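Local coordinates for putative sugar ABC transport system, substrate-binding protein (Bordetella parapertussis, PDB 5IX8), which probably binds a carbohydrate in the periplasm and delivers it to an ABC transporter, as family 2 bacterial solute-binding proteins do, at residues 131-136 with 201-206; 238-241 with 245-248. All blocks are in the same frame, centred on the assembly; numbering follows the deposited sequence.

Contact 1 (131-136 with 201-206)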
loop_
_atom_site.group_PDB
_atom_site.type_symbol
_atom_site.label_atom_id
_atom_site.label_comp_id
_atom_site.label_asym_id
_atom_site.label_seq_id
_atom_site.Cartn_x
_atom_site.Cartn_y
_atom_site.Cartn_z
ATOM N N LYS A 131 -14.927 5.103 -9.416
ATOM C CA LYS A 131 -15.439 4.832 -10.752
ATOM C C LYS A 131 -16.078 3.457 -10.822
ATOM O O LYS A 131 -17.141 3.288 -11.433
ATOM C CB LYS A 131 -14.324 4.959 -11.787
ATOM C CG LYS A 131 -14.785 4.573 -13.222
ATOM C CD LYS A 131 -13.628 4.673 -14.212
ATOM C CE LYS A 131 -13.906 3.962 -15.538
ATOM N NZ LYS A 131 -15.183 4.444 -16.154
ATOM N N ALA A 132 -15.461 2.457 -10.180
ATOM C CA ALA A 132 -16.070 1.125 -10.164
ATOM C C ALA A 132 -17.458 1.168 -9.531
ATOM O O ALA A 132 -18.409 0.564 -10.046
ATOM C CB ALA A 132 -15.162 0.158 -9.422
ATOM N N LEU A 133 -17.589 1.907 -8.428
ATOM C CA LEU A 133 -18.876 2.086 -7.771
ATOM C C LEU A 133 -19.875 2.729 -8.720
ATOM O O LEU A 133 -20.983 2.215 -8.941
ATOM C CB LEU A 133 -18.686 2.959 -6.532
ATOM C CG LEU A 133 -19.962 3.279 -5.766
ATOM C CD1 LEU A 133 -20.273 2.163 -4.796
ATOM C CD2 LEU A 133 -19.811 4.602 -5.022
ATOM N N CYS A 134 -19.484 3.853 -9.313
ATOM C CA CYS A 134 -20.404 4.580 -10.185
ATOM C C CYS A 134 -20.828 3.731 -11.377
ATOM O O CYS A 134 -22.010 3.701 -11.735
ATOM C CB CYS A 134 -19.751 5.879 -10.647
ATOM S SG CYS A 134 -19.521 7.054 -9.262
ATOM N N ASP A 135 -19.884 3.007 -11.982
ATOM C CA ASP A 135 -20.207 2.161 -13.127
ATOM C C ASP A 135 -21.089 0.967 -12.759
ATOM O O ASP A 135 -21.704 0.370 -13.647
ATOM C CB ASP A 135 -18.921 1.670 -13.788
ATOM C CG ASP A 135 -18.160 2.795 -14.477
ATOM O OD1 ASP A 135 -18.738 3.891 -14.656
ATOM O OD2 ASP A 135 -16.995 2.582 -14.851
ATOM N N ASP A 136 -21.163 0.599 -11.494
ATOM C CA ASP A 136 -22.093 -0.431 -11.070
ATOM C C ASP A 136 -23.522 0.083 -10.918
ATOM O O ASP A 136 -24.426 -0.714 -10.636
ATOM C CB ASP A 136 -21.613 -1.037 -9.748
ATOM C CG ASP A 136 -22.295 -2.336 -9.439
ATOM O OD1 ASP A 136 -22.144 -3.274 -10.249
ATOM O OD2 ASP A 136 -22.964 -2.435 -8.392
ATOM N N ALA A 201 -27.959 0.505 3.145
ATOM C CA ALA A 201 -26.717 0.494 2.378
ATOM C C ALA A 201 -26.634 -0.709 1.435
ATOM O O ALA A 201 -27.024 -1.831 1.786
ATOM C CB ALA A 201 -25.515 0.466 3.329
ATOM N N GLU A 202 -26.072 -0.483 0.240
ATOM C CA GLU A 202 -25.886 -1.556 -0.734
ATOM C C GLU A 202 -24.418 -1.790 -1.049
ATOM O O GLU A 202 -24.090 -2.722 -1.795
ATOM C CB GLU A 202 -26.657 -1.249 -2.019
ATOM C CG GLU A 202 -28.156 -1.381 -1.780
ATOM C CD GLU A 202 -28.985 -1.000 -2.973
ATOM O OE1 GLU A 202 -29.087 -1.810 -3.914
ATOM O OE2 GLU A 202 -29.532 0.113 -2.981
ATOM N N TYR A 203 -23.530 -0.990 -0.474
ATOM C CA TYR A 203 -22.109 -1.054 -0.758
ATOM C C TYR A 203 -21.368 -0.767 0.523
ATOM O O TYR A 203 -21.887 -0.074 1.398
ATOM C CB TYR A 203 -21.687 -0.006 -1.768
ATOM C CG TYR A 203 -22.328 -0.178 -3.104
ATOM C CD1 TYR A 203 -21.781 -1.039 -4.033
ATOM C CD2 TYR A 203 -23.471 0.528 -3.455
ATOM C CE1 TYR A 203 -22.362 -1.206 -5.295
ATOM C CE2 TYR A 203 -24.061 0.380 -4.721
ATOM C CZ TYR A 203 -23.493 -0.491 -5.631
ATOM O OH TYR A 203 -24.042 -0.662 -6.883
ATOM N N VAL A 204 -20.130 -1.264 0.602
ATOM C CA VAL A 204 -19.210 -0.923 1.687
ATOM C C VAL A 204 -17.868 -0.591 1.055
ATOM O O VAL A 204 -17.350 -1.364 0.237
ATOM C CB VAL A 204 -19.036 -2.063 2.715
ATOM C CG1 VAL A 204 -18.044 -1.636 3.834
ATOM C CG2 VAL A 204 -20.383 -2.474 3.315
ATOM N N PHE A 205 -17.315 0.558 1.409
ATOM C CA PHE A 205 -15.990 0.942 0.944
ATOM C C PHE A 205 -14.979 0.691 2.048
ATOM O O PHE A 205 -15.218 1.077 3.191
ATOM C CB PHE A 205 -15.961 2.415 0.551
ATOM C CG PHE A 205 -14.585 2.933 0.324
ATOM C CD1 PHE A 205 -13.969 2.764 -0.913
ATOM C CD2 PHE A 205 -13.903 3.567 1.347
ATOM C CE1 PHE A 205 -12.687 3.250 -1.149
ATOM C CE2 PHE A 205 -12.619 4.028 1.143
ATOM C CZ PHE A 205 -12.000 3.874 -0.125
ATOM N N THR A 206 -13.849 0.074 1.704
ATOM C CA THR A 206 -12.725 -0.141 2.611
ATOM C C THR A 206 -11.441 0.158 1.855
ATOM O O THR A 206 -11.368 -0.069 0.630
ATOM C CB THR A 206 -12.641 -1.597 3.134
ATOM O OG1 THR A 206 -12.266 -2.471 2.050
ATOM C CG2 THR A 206 -13.966 -2.073 3.780
#
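Y203 meets both L133 and D136, and it is the one residue of 201-206 that touches 131-136. Strand 201-205 lies inside the mixed sheet of its lobe in this two-lobed periplasmic binding protein, and helix 122-135 lies against one side of that sheet, with L133 and Y203 the closest CA pair at 8.3 Å. Taken in order, A201 packs on I144 of the neighbouring strand, and E202 pairs through its backbone with Q142 and K227. At Y203 the CB points toward the helix, and CG stands anti to the carbonyl carbon (chi1 -63°), which carries the ring out to L133 and D136. L133 CD1 sits over one face of that ring, 3.7 Å from its centroid and 17° off the normal, a CH-pi contact. It is displaced toward the rim at CG, the nearest ring atom at 3.5 Å from CD1. At the other end of the ring, Y203 OH donates to D136 OD2 over 2.6 Å; OD2 lies in the ring plane and accepts the bond with its anti lone pair, with the carboxylate turned 87° to the ring. V204 then points away from the helix, where its side chain packs on I144, and the ring of F205 stacks with that of F162. Because an apolar face and a polar edge of one ring are used at once, both the tilt and the reach of Y203 are defined, and the short phenol bond would probably favour an ionised D136, whose charge it can partly offset.

Contact 2 (238-241 with 245-248); sequences EAMI and RLLA. With SO4 (sulfate ion), chain D.
A helix-to-strand connection is what M240 and I241 make with R245 and L246: the closing half of the beta-alpha-beta unit formed by strand 227-231, helix 235-242 and strand 246-250, a building block of the Rossmann-like lobe of periplasmic binding proteins. The evidence begins in the backbone. M240 O accepts from L246 N at 3.2 Å with a nearly straight N-H (172°), although the donor stands 62° out of the carbonyl plane. A second, weak bond reaches the same oxygen from R245 N, so one carbonyl of the last helical turn takes two successive amides of the chain returning to the sheet. One residue on, I241 CA sets a C-H against L246 O at 3.6 Å, and a water donates to both I241 O and L246 O, bridging the two carbonyls. Apolar contact fills in beside these bonds. L246 points toward the helix and crosses M240 obliquely, its CG 3.7 Å from M240 CB; the extended selenomethionine chain then runs on so that SE only grazes L246 CD1. I241 meets L246 at about a right angle, CG1 against CB at 3.9 Å. Helix 209-221 adds V216 to the L246 side, while V296 packs on I241. R245 turns away from these contacts: its chain bends at chi2 and chi3, its NH1 is hydrogen-bonded to R224 O and V226 O, and another edge of the guanidinium takes a sulfate, probably from the crystallisation liquor and also held by R220. There R245 NE donates almost straight to sulfate O2 over 2.8 Å. R245 NH2 reaches sulfate O3, also over 2.8 Å, at a more bent 145°.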
loop_
_atom_site.group_PDB
_atom_site.type_symbol
_atom_site.label_atom_id
_atom_site.label_comp_id
_atom_site.label_asym_id
_atom_site.label_seq_id
_atom_site.Cartn_x
_atom_site.Cartn_y
_atom_site.Cartn_z
ATOM N N GLU A 238 -10.132 -13.614 -5.241
ATOM C CA GLU A 238 -10.488 -13.986 -6.612
ATOM C C GLU A 238 -11.873 -14.605 -6.664
ATOM O O GLU A 238 -12.708 -14.189 -7.463
ATOM C CB GLU A 238 -9.434 -14.935 -7.184
ATOM C CG GLU A 238 -8.032 -14.282 -7.253
ATOM C CD GLU A 238 -6.911 -15.283 -7.557
ATOM O OE1 GLU A 238 -7.231 -16.372 -8.086
ATOM O OE2 GLU A 238 -5.717 -14.992 -7.272
ATOM N N ALA A 239 -12.145 -15.575 -5.782
ATOM C CA ALA A 239 -13.467 -16.204 -5.761
ATOM C C ALA A 239 -14.546 -15.204 -5.337
ATOM O O ALA A 239 -15.666 -15.229 -5.859
ATOM C CB ALA A 239 -13.448 -17.425 -4.829
HETATM N N MSE A 240 -14.221 -14.302 -4.416
HETATM C CA MSE A 240 -15.171 -13.308 -3.945
HETATM C C MSE A 240 -15.570 -12.343 -5.054
HETATM O O MSE A 240 -16.714 -11.894 -5.092
HETATM C CB MSE A 240 -14.579 -12.516 -2.760
HETATM C CG MSE A 240 -14.237 -13.368 -1.542
HETATM SE SE MSE A 240 -13.520 -12.259 -0.067
HETATM C CE MSE A 240 -13.457 -13.584 1.364
ATOM N N ILE A 241 -14.618 -11.999 -5.933
ATOM C CA ILE A 241 -14.948 -11.197 -7.110
ATOM C C ILE A 241 -15.868 -11.975 -8.048
ATOM O O ILE A 241 -16.896 -11.462 -8.515
ATOM C CB ILE A 241 -13.664 -10.756 -7.826
ATOM C CG1 ILE A 241 -12.884 -9.764 -6.968
ATOM C CG2 ILE A 241 -13.981 -10.152 -9.174
ATOM C CD1 ILE A 241 -11.558 -9.345 -7.610
ATOM N N ARG A 245 -19.278 -10.804 -4.465
ATOM C CA ARG A 245 -19.248 -10.178 -3.142
ATOM C C ARG A 245 -18.305 -8.973 -3.097
ATOM O O ARG A 245 -18.601 -7.975 -2.420
ATOM C CB ARG A 245 -18.845 -11.209 -2.098
ATOM C CG ARG A 245 -18.618 -10.624 -0.729
ATOM C CD ARG A 245 -19.902 -10.049 -0.109
ATOM N NE ARG A 245 -20.814 -11.107 0.352
ATOM C CZ ARG A 245 -22.018 -10.882 0.876
ATOM N NH1 ARG A 245 -22.485 -9.638 0.981
ATOM N NH2 ARG A 245 -22.762 -11.903 1.282
ATOM N N LEU A 246 -17.175 -9.048 -3.810
ATOM C CA LEU A 246 -16.275 -7.915 -3.997
ATOM C C LEU A 246 -16.540 -7.333 -5.376
ATOM O O LEU A 246 -16.407 -8.035 -6.389
ATOM C CB LEU A 246 -14.800 -8.314 -3.876
ATOM C CG LEU A 246 -14.262 -8.804 -2.525
ATOM C CD1 LEU A 246 -12.752 -9.133 -2.652
ATOM C CD2 LEU A 246 -14.512 -7.815 -1.382
ATOM N N LEU A 247 -16.921 -6.059 -5.412
ATOM C CA LEU A 247 -17.191 -5.398 -6.688
ATOM C C LEU A 247 -15.905 -5.093 -7.426
ATOM O O LEU A 247 -15.826 -5.248 -8.654
ATOM C CB LEU A 247 -17.963 -4.104 -6.441
ATOM C CG LEU A 247 -18.205 -3.183 -7.636
ATOM C CD1 LEU A 247 -19.012 -3.880 -8.730
ATOM C CD2 LEU A 247 -18.882 -1.894 -7.164
ATOM N N ALA A 248 -14.890 -4.665 -6.690
ATOM C CA ALA A 248 -13.638 -4.242 -7.282
ATOM C C ALA A 248 -12.581 -4.230 -6.202
ATOM O O ALA A 248 -12.860 -3.910 -5.032
ATOM C CB ALA A 248 -13.759 -2.844 -7.904
HETATM S S SO4 D . -20.917 -14.751 -0.234
HETATM O O1 SO4 D . -20.724 -14.757 -1.673
HETATM O O2 SO4 D . -19.989 -13.796 0.380
HETATM O O3 SO4 D . -22.292 -14.361 0.070
HETATM O O4 SO4 D . -20.662 -16.100 0.254
HETATM O O HOH W 1 -17.716 -8.858 -8.583
#

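Both contacts reach the mixed sheet of the same lobe, their centres 12 Å apart, yet they tie different helices to it. Contact 1 is the buried one, brings together segments 65 residues apart and works through side chains alone. Contact 2, only partly buried, joins neighbouring elements with backbone bonds and a bridging water beside apolar side chains, and carries a sulfate on R245. They meet at strand 246-250: L247, which points away from helix 235-242, lays CD1 3.5 Å from D136 OD1, and A248 CB packs 3.6 Å from A132 CB. Strand 246-250 therefore takes helix 235-242 through L246 and the 131-136 segment through L247 and A248.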